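Local structure of Non-sulfated chondroitin lyase E66 (Autographa californica nucleopolyhedrovirus, 3VSN) at residues 195-200 / 266-271; 365-370 / 505-510; 447-452 / 555-560. The protein acts as a lyase on non-sulfated chondroitin, is essential for oral infectivity and may digest the chondroitin sulfate barrier of the host midgut peritrophic matrix. All coordinates share one frame; numbering follows the deposited sequence.

Contact 1 of 3, residues 195-200 / 266-271; sequences MGVPYT and TYYFGD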
ATOM      1  N   MET A 195     -16.734  -5.675  15.280  1.00 17.96           N
ATOM      2  CA  MET A 195     -17.746  -6.057  16.277  1.00 17.80           C
ATOM      3  C   MET A 195     -17.207  -6.862  17.457  1.00 17.78           C
ATOM      4  O   MET A 195     -17.645  -6.675  18.592  1.00 17.26           O
ATOM      5  CB  MET A 195     -18.862  -6.856  15.607  1.00 18.12           C
ATOM      6  CG  MET A 195     -19.687  -6.068  14.608  1.00 18.48           C
ATOM      7  SD  MET A 195     -20.494  -7.148  13.412  1.00 19.07           S
ATOM      8  CE  MET A 195     -21.759  -7.934  14.408  1.00 19.17           C
ATOM      9  N   GLY A 196     -16.270  -7.764  17.187  1.00 17.72           N
ATOM     10  CA  GLY A 196     -15.752  -8.659  18.219  1.00 17.70           C
ATOM     11  C   GLY A 196     -15.060  -7.968  19.379  1.00 17.57           C
ATOM     12  O   GLY A 196     -15.059  -8.486  20.495  1.00 17.39           O
ATOM     13  N   VAL A 197     -14.471  -6.801  19.117  1.00 17.28           N
ATOM     14  CA  VAL A 197     -13.719  -6.070  20.141  1.00 17.28           C
ATOM     15  C   VAL A 197     -14.623  -5.513  21.261  1.00 17.22           C
ATOM     16  O   VAL A 197     -14.405  -5.838  22.433  1.00 17.13           O
ATOM     17  CB  VAL A 197     -12.810  -4.971  19.531  1.00 17.22           C
ATOM     18  CG1 VAL A 197     -12.103  -4.184  20.625  1.00 17.23           C
ATOM     19  CG2 VAL A 197     -11.790  -5.583  18.577  1.00 17.42           C
ATOM     20  N   PRO A 198     -15.631  -4.677  20.915  1.00 17.14           N
ATOM     21  CA  PRO A 198     -16.547  -4.237  21.975  1.00 17.17           C
ATOM     22  C   PRO A 198     -17.434  -5.360  22.515  1.00 17.52           C
ATOM     23  O   PRO A 198     -17.811  -5.320  23.689  1.00 17.52           O
ATOM     24  CB  PRO A 198     -17.395  -3.154  21.296  1.00 17.12           C
ATOM     25  CG  PRO A 198     -17.269  -3.419  19.834  1.00 17.18           C
ATOM     26  CD  PRO A 198     -15.880  -3.952  19.655  1.00 17.05           C
ATOM     27  N   TYR A 199     -17.761  -6.350  21.683  1.00 17.91           N
ATOM     28  CA  TYR A 199     -18.527  -7.495  22.182  1.00 18.39           C
ATOM     29  C   TYR A 199     -17.778  -8.232  23.292  1.00 18.55           C
ATOM     30  O   TYR A 199     -18.352  -8.497  24.354  1.00 18.86           O
ATOM     31  CB  TYR A 199     -18.935  -8.483  21.081  1.00 18.81           C
ATOM     32  CG  TYR A 199     -19.589  -9.724  21.665  1.00 19.20           C
ATOM     33  CD1 TYR A 199     -20.922  -9.701  22.079  1.00 19.36           C
ATOM     34  CD2 TYR A 199     -18.862 -10.902  21.848  1.00 19.37           C
ATOM     35  CE1 TYR A 199     -21.517 -10.821  22.639  1.00 19.61           C
ATOM     36  CE2 TYR A 199     -19.450 -12.029  22.402  1.00 19.58           C
ATOM     37  CZ  TYR A 199     -20.778 -11.981  22.792  1.00 19.79           C
ATOM     38  OH  TYR A 199     -21.367 -13.092  23.343  1.00 20.34           O
ATOM     39  N   THR A 200     -16.512  -8.568  23.043  1.00 17.93           N
ATOM     40  CA  THR A 200     -15.687  -9.246  24.044  1.00 17.89           C
ATOM     41  C   THR A 200     -15.634  -8.446  25.348  1.00 17.74           C
ATOM     42  O   THR A 200     -15.788  -9.014  26.435  1.00 17.65           O
ATOM     43  CB  THR A 200     -14.261  -9.517  23.524  1.00 17.97           C
ATOM     44  OG1 THR A 200     -14.328 -10.402  22.404  1.00 18.31           O
ATOM     45  CG2 THR A 200     -13.394 -10.160  24.602  1.00 18.22           C
ATOM     46  N   THR A 266      -5.076 -10.119  19.880  1.00 19.40           N
ATOM     47  CA  THR A 266      -3.827 -10.661  20.407  1.00 20.26           C
ATOM     48  C   THR A 266      -3.787 -10.540  21.937  1.00 20.43           C
ATOM     49  O   THR A 266      -3.357 -11.472  22.624  1.00 20.69           O
ATOM     50  CB  THR A 266      -2.601 -10.002  19.737  1.00 20.53           C
ATOM     51  OG1 THR A 266      -2.592 -10.347  18.346  1.00 20.88           O
ATOM     52  CG2 THR A 266      -1.294 -10.482  20.367  1.00 21.04           C
ATOM     53  N   TYR A 267      -4.255  -9.408  22.464  1.00 20.19           N
ATOM     54  CA  TYR A 267      -4.361  -9.235  23.911  1.00 20.35           C
ATOM     55  C   TYR A 267      -5.376 -10.212  24.508  1.00 20.68           C
ATOM     56  O   TYR A 267      -5.073 -10.902  25.484  1.00 21.41           O
ATOM     57  CB  TYR A 267      -4.730  -7.794  24.299  1.00 20.25           C
ATOM     58  CG  TYR A 267      -4.784  -7.611  25.803  1.00 20.21           C
ATOM     59  CD1 TYR A 267      -5.914  -7.989  26.533  1.00 20.22           C
ATOM     60  CD2 TYR A 267      -3.694  -7.098  26.503  1.00 20.10           C
ATOM     61  CE1 TYR A 267      -5.958  -7.855  27.910  1.00 20.08           C
ATOM     62  CE2 TYR A 267      -3.735  -6.955  27.882  1.00 20.17           C
ATOM     63  CZ  TYR A 267      -4.869  -7.334  28.578  1.00 20.04           C
ATOM     64  OH  TYR A 267      -4.921  -7.195  29.943  1.00 20.19           O
ATOM     65  N   TYR A 268      -6.571 -10.252  23.919  1.00 20.40           N
ATOM     66  CA  TYR A 268      -7.670 -11.101  24.380  1.00 20.55           C
ATOM     67  C   TYR A 268      -7.341 -12.595  24.365  1.00 21.74           C
ATOM     68  O   TYR A 268      -7.558 -13.295  25.361  1.00 21.86           O
ATOM     69  CB  TYR A 268      -8.904 -10.916  23.493  1.00 19.67           C
ATOM     70  CG  TYR A 268      -9.712  -9.642  23.644  1.00 18.75           C
ATOM     71  CD1 TYR A 268      -9.863  -9.002  24.878  1.00 18.69           C
ATOM     72  CD2 TYR A 268     -10.387  -9.114  22.545  1.00 18.41           C
ATOM     73  CE1 TYR A 268     -10.634  -7.850  24.997  1.00 18.35           C
ATOM     74  CE2 TYR A 268     -11.155  -7.966  22.653  1.00 18.11           C
ATOM     75  CZ  TYR A 268     -11.276  -7.338  23.878  1.00 18.09           C
ATOM     76  OH  TYR A 268     -12.052  -6.205  23.967  1.00 18.31           O
ATOM     77  N   PHE A 269      -6.840 -13.080  23.228  1.00 22.46           N
ATOM     78  CA  PHE A 269      -6.785 -14.520  22.974  1.00 23.38           C
ATOM     79  C   PHE A 269      -5.390 -15.099  22.702  1.00 24.32           C
ATOM     80  O   PHE A 269      -5.257 -16.292  22.424  1.00 24.64           O
ATOM     81  CB  PHE A 269      -7.784 -14.906  21.871  1.00 23.32           C
ATOM     82  CG  PHE A 269      -9.182 -14.390  22.109  1.00 23.39           C
ATOM     83  CD1 PHE A 269      -9.888 -14.747  23.259  1.00 23.36           C
ATOM     84  CD2 PHE A 269      -9.794 -13.546  21.187  1.00 23.41           C
ATOM     85  CE1 PHE A 269     -11.168 -14.268  23.485  1.00 23.19           C
ATOM     86  CE2 PHE A 269     -11.078 -13.067  21.406  1.00 23.52           C
ATOM     87  CZ  PHE A 269     -11.766 -13.428  22.559  1.00 23.46           C
ATOM     88  N   GLY A 270      -4.360 -14.261  22.793  1.00 25.35           N
ATOM     89  CA  GLY A 270      -2.976 -14.738  22.773  1.00 26.27           C
ATOM     90  C   GLY A 270      -2.231 -14.554  21.464  1.00 27.45           C
ATOM     91  O   GLY A 270      -2.821 -14.215  20.435  1.00 26.57           O
ATOM     92  N   ASP A 271      -0.927 -14.814  21.514  1.00 28.77           N
ATOM     93  CA  ASP A 271      -0.016 -14.592  20.391  1.00 30.22           C
ATOM     94  C   ASP A 271      -0.153 -15.592  19.239  1.00 29.92           C
ATOM     95  O   ASP A 271       0.558 -15.472  18.241  1.00 31.13           O
ATOM     96  CB  ASP A 271       1.440 -14.596  20.887  1.00 31.74           C
ATOM     97  CG  ASP A 271       1.741 -13.461  21.849  1.00 33.42           C
ATOM     98  OD1 ASP A 271       1.304 -12.318  21.596  1.00 33.88           O
ATOM     99  OD2 ASP A 271       2.428 -13.712  22.863  1.00 34.98           O
TER
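Two helices of the alpha/alpha toroid, 189-205 and 262-269, meet where Thr200 sits on the ring of Tyr268. The methyl CG2 of Thr200 leads, with CB close behind over the same ring. It lies 3.4 Å from the centroid of the Tyr268 ring and only 5° off the ring normal, a CH-pi contact over the face. Thr200 CG2 is anti to the backbone N (chi1 -63°, measured to OG1), which aims the methyl at the ring. The other branch turns back into its own helix. Thr200 OG1 donates to Gly196 O at 2.8 Å. That oxygen also accepts from Thr200 N, and the two donors reach it from opposite faces of the carbonyl plane. The Tyr268 hydroxyl crosses to the neighbouring helix and donates to Val197 O at 2.8 Å, tilted 28° from the carbonyl plane. Just beyond this carbonyl the helix kinks at Pro198. Asn191, an active-site proton acceptor, lies on the same helix 189-205. Phe269 turns its ring edge to Thr200, with CZ 4.0 Å from OG1, and Tyr268 CB covers one face of that ring. Met149 of helix 138-154 touches both Val197 and Tyr268, while Leu210 of helix 210-214 touches Thr200 and Tyr268.

Contact 2 of 3, residues 365-370 / 505-510; sequences ARRIWN and TFNGVV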
ATOM      1  N   ALA A 365       4.263   3.103 -12.764  1.00 11.91           N
ATOM      2  CA  ALA A 365       4.911   3.995 -11.794  1.00 11.95           C
ATOM      3  C   ALA A 365       6.325   3.496 -11.507  1.00 11.96           C
ATOM      4  O   ALA A 365       6.513   2.359 -11.070  1.00 11.94           O
ATOM      5  CB  ALA A 365       4.108   4.094 -10.504  1.00 12.00           C
ATOM      6  N   ARG A 366       7.308   4.346 -11.790  1.00 11.86           N
ATOM      7  CA  ARG A 366       8.717   4.062 -11.527  1.00 11.93           C
ATOM      8  C   ARG A 366       9.305   5.299 -10.869  1.00 11.98           C
ATOM      9  O   ARG A 366       9.914   6.144 -11.529  1.00 12.19           O
ATOM     10  CB  ARG A 366       9.465   3.729 -12.827  1.00 11.89           C
ATOM     11  CG  ARG A 366       8.866   2.591 -13.646  1.00 11.85           C
ATOM     12  CD  ARG A 366       9.035   1.249 -12.953  1.00 12.13           C
ATOM     13  NE  ARG A 366       8.661   0.137 -13.826  1.00 12.32           N
ATOM     14  CZ  ARG A 366       7.445  -0.401 -13.882  1.00 12.37           C
ATOM     15  NH1 ARG A 366       6.461   0.066 -13.117  1.00 12.27           N
ATOM     16  NH2 ARG A 366       7.210  -1.408 -14.711  1.00 12.44           N
ATOM     17  N   ARG A 367       9.097   5.404  -9.562  1.00 12.10           N
ATOM     18  CA  ARG A 367       9.315   6.652  -8.839  1.00 12.24           C
ATOM     19  C   ARG A 367       9.897   6.396  -7.451  1.00 12.22           C
ATOM     20  O   ARG A 367       9.599   5.379  -6.809  1.00 12.49           O
ATOM     21  CB  ARG A 367       7.986   7.428  -8.745  1.00 12.45           C
ATOM     22  CG  ARG A 367       7.985   8.652  -7.838  1.00 12.73           C
ATOM     23  CD  ARG A 367       8.760   9.838  -8.404  1.00 12.81           C
ATOM     24  NE  ARG A 367       8.857  10.899  -7.401  1.00 13.20           N
ATOM     25  CZ  ARG A 367       7.942  11.848  -7.205  1.00 13.44           C
ATOM     26  NH1 ARG A 367       6.850  11.901  -7.961  1.00 13.39           N
ATOM     27  NH2 ARG A 367       8.123  12.754  -6.249  1.00 13.38           N
ATOM     28  N   ILE A 368      10.760   7.305  -7.017  1.00 11.98           N
ATOM     29  CA  ILE A 368      11.195   7.355  -5.632  1.00 11.81           C
ATOM     30  C   ILE A 368      10.646   8.641  -5.030  1.00 11.89           C
ATOM     31  O   ILE A 368      10.549   9.667  -5.713  1.00 11.74           O
ATOM     32  CB  ILE A 368      12.733   7.269  -5.485  1.00 11.77           C
ATOM     33  CG1 ILE A 368      13.436   8.461  -6.162  1.00 11.70           C
ATOM     34  CG2 ILE A 368      13.233   5.939  -6.031  1.00 11.64           C
ATOM     35  CD1 ILE A 368      14.952   8.442  -6.059  1.00 11.85           C
ATOM     36  N   TRP A 369      10.250   8.565  -3.766  1.00 11.86           N
ATOM     37  CA  TRP A 369       9.741   9.722  -3.060  1.00 12.15           C
ATOM     38  C   TRP A 369      10.663  10.044  -1.929  1.00 12.15           C
ATOM     39  O   TRP A 369      10.921   9.200  -1.069  1.00 11.91           O
ATOM     40  CB  TRP A 369       8.336   9.460  -2.534  1.00 12.38           C
ATOM     41  CG  TRP A 369       7.275   9.365  -3.604  1.00 12.70           C
ATOM     42  CD1 TRP A 369       6.524  10.402  -4.149  1.00 12.88           C
ATOM     43  CD2 TRP A 369       6.795   8.152  -4.285  1.00 12.81           C
ATOM     44  NE1 TRP A 369       5.645   9.930  -5.094  1.00 12.92           N
ATOM     45  CE2 TRP A 369       5.750   8.593  -5.221  1.00 12.96           C
ATOM     46  CE3 TRP A 369       7.113   6.799  -4.218  1.00 12.92           C
ATOM     47  CZ2 TRP A 369       5.072   7.700  -6.042  1.00 12.89           C
ATOM     48  CZ3 TRP A 369       6.420   5.909  -5.048  1.00 13.06           C
ATOM     49  CH2 TRP A 369       5.426   6.352  -5.940  1.00 12.96           C
ATOM     50  N   ASN A 370      11.177  11.270  -1.939  1.00 12.30           N
ATOM     51  CA  ASN A 370      12.018  11.779  -0.862  1.00 12.57           C
ATOM     52  C   ASN A 370      11.224  11.750   0.442  1.00 12.74           C
ATOM     53  O   ASN A 370      10.133  12.314   0.517  1.00 12.45           O
ATOM     54  CB  ASN A 370      12.472  13.209  -1.196  1.00 12.65           C
ATOM     55  CG  ASN A 370      13.562  13.715  -0.269  1.00 12.73           C
ATOM     56  OD1 ASN A 370      13.466  13.594   0.953  1.00 12.92           O
ATOM     57  ND2 ASN A 370      14.604  14.299  -0.851  1.00 12.73           N
ATOM     58  N   THR A 505      14.742  19.393 -11.026  1.00 13.10           N
ATOM     59  CA  THR A 505      14.384  19.032  -9.659  1.00 13.33           C
ATOM     60  C   THR A 505      12.903  19.284  -9.376  1.00 13.21           C
ATOM     61  O   THR A 505      12.351  20.321  -9.762  1.00 13.05           O
ATOM     62  CB  THR A 505      15.234  19.832  -8.645  1.00 13.92           C
ATOM     63  OG1 THR A 505      16.625  19.657  -8.947  1.00 14.85           O
ATOM     64  CG2 THR A 505      14.977  19.370  -7.212  1.00 14.09           C
ATOM     65  N   PHE A 506      12.261  18.324  -8.716  1.00 13.05           N
ATOM     66  CA  PHE A 506      10.960  18.570  -8.105  1.00 12.98           C
ATOM     67  C   PHE A 506      10.798  17.793  -6.804  1.00 12.88           C
ATOM     68  O   PHE A 506      11.063  16.585  -6.756  1.00 12.65           O
ATOM     69  CB  PHE A 506       9.793  18.251  -9.055  1.00 13.21           C
ATOM     70  CG  PHE A 506       8.445  18.554  -8.456  1.00 13.26           C
ATOM     71  CD1 PHE A 506       8.058  19.871  -8.229  1.00 13.42           C
ATOM     72  CD2 PHE A 506       7.581  17.528  -8.080  1.00 13.59           C
ATOM     73  CE1 PHE A 506       6.831  20.165  -7.655  1.00 13.49           C
ATOM     74  CE2 PHE A 506       6.349  17.817  -7.505  1.00 13.51           C
ATOM     75  CZ  PHE A 506       5.975  19.139  -7.295  1.00 13.59           C
ATOM     76  N   ASN A 507      10.367  18.496  -5.758  1.00 12.71           N
ATOM     77  CA  ASN A 507       9.969  17.867  -4.493  1.00 12.87           C
ATOM     78  C   ASN A 507      11.029  16.895  -3.950  1.00 12.87           C
ATOM     79  O   ASN A 507      10.718  15.759  -3.568  1.00 13.09           O
ATOM     80  CB  ASN A 507       8.605  17.168  -4.673  1.00 12.87           C
ATOM     81  CG  ASN A 507       7.905  16.886  -3.360  1.00 12.97           C
ATOM     82  OD1 ASN A 507       8.219  17.485  -2.332  1.00 13.15           O
ATOM     83  ND2 ASN A 507       6.938  15.971  -3.390  1.00 12.84           N
ATOM     84  N   GLY A 508      12.283  17.344  -3.944  1.00 12.75           N
ATOM     85  CA  GLY A 508      13.401  16.570  -3.399  1.00 12.79           C
ATOM     86  C   GLY A 508      13.903  15.415  -4.257  1.00 12.94           C
ATOM     87  O   GLY A 508      14.628  14.549  -3.768  1.00 12.58           O
ATOM     88  N   VAL A 509      13.514  15.403  -5.531  1.00 12.97           N
ATOM     89  CA  VAL A 509      13.947  14.377  -6.476  1.00 13.15           C
ATOM     90  C   VAL A 509      14.505  15.050  -7.730  1.00 13.10           C
ATOM     91  O   VAL A 509      13.937  16.026  -8.223  1.00 13.16           O
ATOM     92  CB  VAL A 509      12.792  13.411  -6.840  1.00 13.32           C
ATOM     93  CG1 VAL A 509      13.246  12.376  -7.856  1.00 13.44           C
ATOM     94  CG2 VAL A 509      12.267  12.711  -5.592  1.00 13.54           C
ATOM     95  N   VAL A 510      15.621  14.525  -8.230  1.00 12.94           N
ATOM     96  CA  VAL A 510      16.325  15.088  -9.378  1.00 13.17           C
ATOM     97  C   VAL A 510      16.385  14.046 -10.493  1.00 13.36           C
ATOM     98  O   VAL A 510      16.649  12.876 -10.225  1.00 13.21           O
ATOM     99  CB  VAL A 510      17.758  15.513  -8.981  1.00 13.23           C
ATOM    100  CG1 VAL A 510      18.480  16.186 -10.138  1.00 13.28           C
ATOM    101  CG2 VAL A 510      17.725  16.437  -7.772  1.00 13.21           C
TER
HETATM  102  O   HOH W   1       9.586  13.148  -3.435  1.00 12.07           O
HETATM  103  O   HOH W   2       5.860  14.319  -5.533  1.00 17.53           O
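Asn370 holds the turn at 506-509 through one straight bond. Its ND2 donates to Gly508 O at 2.9 Å with an N-H...O angle of 177°, and the acceptor lies in the amide plane. With CG anti to the backbone N (chi1 -169°), the amide reaches out to the glycine. Asn370 OD1 accepts from Arg372 N, so both ends of the amide are held. Val509 packs on the strand before Asn370. Its CG2 lies 3.5 Å from Ile368 O, and its CG1 is 4.3 Å from Ile368 CG1. Water 1 accepts from Asn370 N and from Arg367 NH2, and its oxygen donates to Asn507 O at 2.8 Å. Water 2 accepts from Arg367 NH2 at 2.8 Å and from Asn507 ND2. Arg367 is itself positioned by several partners: NE donates to Ile368 O, Trp369 NE1 lies over one guanidinium face, and NH1 forms a salt bridge with Glu386. Asn507 OD1 is taken by Arg374 N. Residues 506-509 form a type I' turn joining strands 504-506 and 509-513, a tight two-residue beta hairpin. Strand 367-370 of a four-stranded sheet packs against it, consistent with the beta-sandwich part of this lyase.

Contact 3 of 3, residues 447-452 / 555-560; sequences LFYDHG and KLNVEG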
ATOM      1  N   LEU A 447      16.271  -0.427 -11.201  1.00 10.78           N
ATOM      2  CA  LEU A 447      17.213  -0.692 -10.121  1.00 10.92           C
ATOM      3  C   LEU A 447      17.128   0.395  -9.053  1.00 11.06           C
ATOM      4  O   LEU A 447      17.306   1.578  -9.356  1.00 11.05           O
ATOM      5  CB  LEU A 447      18.647  -0.806 -10.666  1.00 10.80           C
ATOM      6  CG  LEU A 447      19.776  -1.011  -9.650  1.00 10.81           C
ATOM      7  CD1 LEU A 447      19.723  -2.402  -9.029  1.00 10.68           C
ATOM      8  CD2 LEU A 447      21.129  -0.765 -10.304  1.00 10.86           C
ATOM      9  N   PHE A 448      16.849  -0.014  -7.815  1.00 11.24           N
ATOM     10  CA  PHE A 448      16.895   0.889  -6.659  1.00 11.43           C
ATOM     11  C   PHE A 448      18.230   0.712  -5.937  1.00 11.43           C
ATOM     12  O   PHE A 448      18.695  -0.417  -5.751  1.00 11.32           O
ATOM     13  CB  PHE A 448      15.756   0.604  -5.665  1.00 11.80           C
ATOM     14  CG  PHE A 448      14.373   0.899  -6.191  1.00 12.25           C
ATOM     15  CD1 PHE A 448      13.953   2.207  -6.409  1.00 12.30           C
ATOM     16  CD2 PHE A 448      13.472  -0.136  -6.423  1.00 12.62           C
ATOM     17  CE1 PHE A 448      12.673   2.475  -6.880  1.00 12.60           C
ATOM     18  CE2 PHE A 448      12.187   0.124  -6.891  1.00 12.82           C
ATOM     19  CZ  PHE A 448      11.790   1.433  -7.126  1.00 12.87           C
ATOM     20  N   TYR A 449      18.829   1.823  -5.518  1.00 11.35           N
ATOM     21  CA  TYR A 449      20.096   1.816  -4.779  1.00 11.58           C
ATOM     22  C   TYR A 449      20.175   3.079  -3.911  1.00 11.59           C
ATOM     23  O   TYR A 449      19.286   3.926  -3.976  1.00 11.53           O
ATOM     24  CB  TYR A 449      21.277   1.765  -5.765  1.00 11.76           C
ATOM     25  CG  TYR A 449      21.288   2.935  -6.725  1.00 11.88           C
ATOM     26  CD1 TYR A 449      20.571   2.888  -7.926  1.00 12.02           C
ATOM     27  CD2 TYR A 449      21.982   4.105  -6.418  1.00 12.00           C
ATOM     28  CE1 TYR A 449      20.558   3.973  -8.794  1.00 11.99           C
ATOM     29  CE2 TYR A 449      21.973   5.192  -7.278  1.00 12.07           C
ATOM     30  CZ  TYR A 449      21.268   5.119  -8.464  1.00 12.05           C
ATOM     31  OH  TYR A 449      21.273   6.198  -9.320  1.00 12.54           O
ATOM     32  N   ASP A 450      21.220   3.216  -3.098  1.00 11.83           N
ATOM     33  CA  ASP A 450      21.427   4.467  -2.361  1.00 12.26           C
ATOM     34  C   ASP A 450      22.257   5.415  -3.240  1.00 12.15           C
ATOM     35  O   ASP A 450      23.404   5.094  -3.522  1.00 12.19           O
ATOM     36  CB  ASP A 450      22.155   4.201  -1.032  1.00 12.55           C
ATOM     37  CG  ASP A 450      21.397   3.244  -0.114  1.00 12.97           C
ATOM     38  OD1 ASP A 450      20.151   3.279  -0.070  1.00 13.09           O
ATOM     39  OD2 ASP A 450      22.057   2.464   0.599  1.00 13.52           O
ATOM     40  N   HIS A 451      21.724   6.561  -3.691  1.00 12.07           N
ATOM     41  CA  HIS A 451      20.407   7.103  -3.347  1.00 12.02           C
ATOM     42  C   HIS A 451      19.626   7.443  -4.590  1.00 11.78           C
ATOM     43  O   HIS A 451      19.346   8.622  -4.869  1.00 11.66           O
ATOM     44  CB  HIS A 451      20.571   8.369  -2.515  1.00 12.58           C
ATOM     45  CG  HIS A 451      21.299   8.160  -1.210  1.00 13.12           C
ATOM     46  ND1 HIS A 451      20.655   8.047  -0.035  1.00 13.41           N
ATOM     47  CD2 HIS A 451      22.659   8.054  -0.926  1.00 13.56           C
ATOM     48  CE1 HIS A 451      21.553   7.874   0.953  1.00 13.71           C
ATOM     49  NE2 HIS A 451      22.778   7.877   0.406  1.00 13.97           N
ATOM     50  N   GLY A 452      19.266   6.429  -5.365  1.00 11.45           N
ATOM     51  CA  GLY A 452      18.572   6.682  -6.617  1.00 11.24           C
ATOM     52  C   GLY A 452      17.918   5.474  -7.244  1.00 10.97           C
ATOM     53  O   GLY A 452      17.819   4.414  -6.632  1.00 10.69           O
ATOM     54  N   LYS A 555      17.325   8.214 -14.857  1.00 11.86           N
ATOM     55  CA  LYS A 555      17.508   7.909 -13.446  1.00 12.24           C
ATOM     56  C   LYS A 555      16.985   9.050 -12.589  1.00 12.20           C
ATOM     57  O   LYS A 555      16.912  10.201 -13.038  1.00 12.03           O
ATOM     58  CB  LYS A 555      18.973   7.588 -13.118  1.00 12.74           C
ATOM     59  CG  LYS A 555      19.895   8.789 -13.074  1.00 13.44           C
ATOM     60  CD  LYS A 555      21.214   8.465 -12.382  1.00 13.63           C
ATOM     61  CE  LYS A 555      21.983   9.753 -12.143  1.00 14.06           C
ATOM     62  NZ  LYS A 555      23.426   9.541 -11.844  1.00 14.42           N
ATOM     63  N   LEU A 556      16.601   8.710 -11.364  1.00 12.12           N
ATOM     64  CA  LEU A 556      16.197   9.689 -10.371  1.00 12.32           C
ATOM     65  C   LEU A 556      17.170   9.603  -9.197  1.00 12.49           C
ATOM     66  O   LEU A 556      17.636   8.513  -8.867  1.00 11.98           O
ATOM     67  CB  LEU A 556      14.761   9.419  -9.902  1.00 12.22           C
ATOM     68  CG  LEU A 556      13.618   9.438 -10.934  1.00 12.32           C
ATOM     69  CD1 LEU A 556      12.298   9.060 -10.273  1.00 12.19           C
ATOM     70  CD2 LEU A 556      13.495  10.790 -11.628  1.00 12.03           C
ATOM     71  N   ASN A 557      17.488  10.752  -8.603  1.00 12.97           N
ATOM     72  CA  ASN A 557      18.300  10.838  -7.388  1.00 13.84           C
ATOM     73  C   ASN A 557      17.549  11.587  -6.325  1.00 13.62           C
ATOM     74  O   ASN A 557      16.789  12.505  -6.641  1.00 13.59           O
ATOM     75  CB  ASN A 557      19.566  11.667  -7.626  1.00 15.23           C
ATOM     76  CG  ASN A 557      20.595  10.942  -8.440  1.00 16.56           C
ATOM     77  OD1 ASN A 557      20.947   9.802  -8.145  1.00 18.04           O
ATOM     78  ND2 ASN A 557      21.109  11.612  -9.455  1.00 17.00           N
ATOM     79  N   VAL A 558      17.802  11.237  -5.068  1.00 13.19           N
ATOM     80  CA  VAL A 558      17.418  12.089  -3.954  1.00 13.26           C
ATOM     81  C   VAL A 558      18.241  13.373  -4.076  1.00 13.50           C
ATOM     82  O   VAL A 558      19.462  13.320  -4.267  1.00 13.08           O
ATOM     83  CB  VAL A 558      17.692  11.421  -2.589  1.00 12.96           C
ATOM     84  CG1 VAL A 558      17.352  12.372  -1.446  1.00 13.01           C
ATOM     85  CG2 VAL A 558      16.890  10.135  -2.452  1.00 12.92           C
ATOM     86  N   GLU A 559      17.564  14.514  -3.990  1.00 14.00           N
ATOM     87  CA  GLU A 559      18.236  15.811  -4.066  1.00 14.96           C
ATOM     88  C   GLU A 559      19.358  15.885  -3.037  1.00 15.42           C
ATOM     89  O   GLU A 559      19.164  15.542  -1.870  1.00 15.41           O
ATOM     90  CB  GLU A 559      17.239  16.957  -3.861  1.00 15.20           C
ATOM     91  CG  GLU A 559      17.836  18.332  -4.121  1.00 16.00           C
ATOM     92  CD  GLU A 559      16.820  19.456  -4.064  1.00 16.58           C
ATOM     93  OE1 GLU A 559      15.676  19.231  -3.616  1.00 17.16           O
ATOM     94  OE2 GLU A 559      17.179  20.578  -4.467  1.00 16.97           O
ATOM     95  N   GLY A 560      20.531  16.319  -3.491  1.00 16.53           N
ATOM     96  CA  GLY A 560      21.726  16.381  -2.652  1.00 17.56           C
ATOM     97  C   GLY A 560      22.573  15.116  -2.652  1.00 18.29           C
ATOM     98  O   GLY A 560      23.616  15.073  -1.990  1.00 18.17           O
TER
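Tyr449 reaches across to strand 550-558 with its hydroxyl, which lies 3.8 Å from CD of Lys555. The two side chains cross at about a right angle. Tyr449 CG stands between the backbone N and the carbonyl carbon (chi1 59°), which swings the ring back over its own turn. Gly452 O sits 3.4 Å above the ring plane, offset toward the rim. Asp563 collects both polar ends: it accepts from Tyr449 OH and forms a salt bridge with Lys555 NZ. After Asp450 the chain passes through a cis peptide into His451. The carbonyl of His451 carries the one hydrogen bond between the segments. Val558 N donates to His451 O at 3.0 Å, with an angle of 169° at the hydrogen. Asn557 CA adds a weaker CA-H...O contact to the same oxygen, at 3.5 Å. CB of His451 rests 4.1 Å from Val558 CG2, while its ring turns to Thr334, bonded through ND1. Gly452 ends the segment. It pairs with Asn557 as an antiparallel non-hydrogen-bonded pair, CA to CA 4.2 Å. Having no side chain, its CA can come within 3.0 Å of Leu556 O. Reciprocal backbone bonds of Tyr449 and Gly452 close a two-residue beta hairpin. Strand 452-461 leaves it beside strand 550-558, in an antiparallel sheet of the beta-sandwich part.

From the N terminus, contact 1 comes first. It closes a loop of 65 residues between its segments, on helices 189-205 and 262-269, and this loop holds the catalytic His246 and Tyr254. It is complete before the other two begin, and its centre lies about 42 Å and about 44 Å from theirs, on the opposite side of the chain's centre. Contacts 2 and 3 cross: segment 447-452 falls inside the loop closed by contact 2, and segment 555-560 lies beyond it. Their centres are about 9 Å apart. Strands 509-513 and 550-558 are neighbours in one sheet, probably bonded from Val510 O to Asn557 N. Ile368 packs on Phe448, so strand 367-370 also meets segment 447-452.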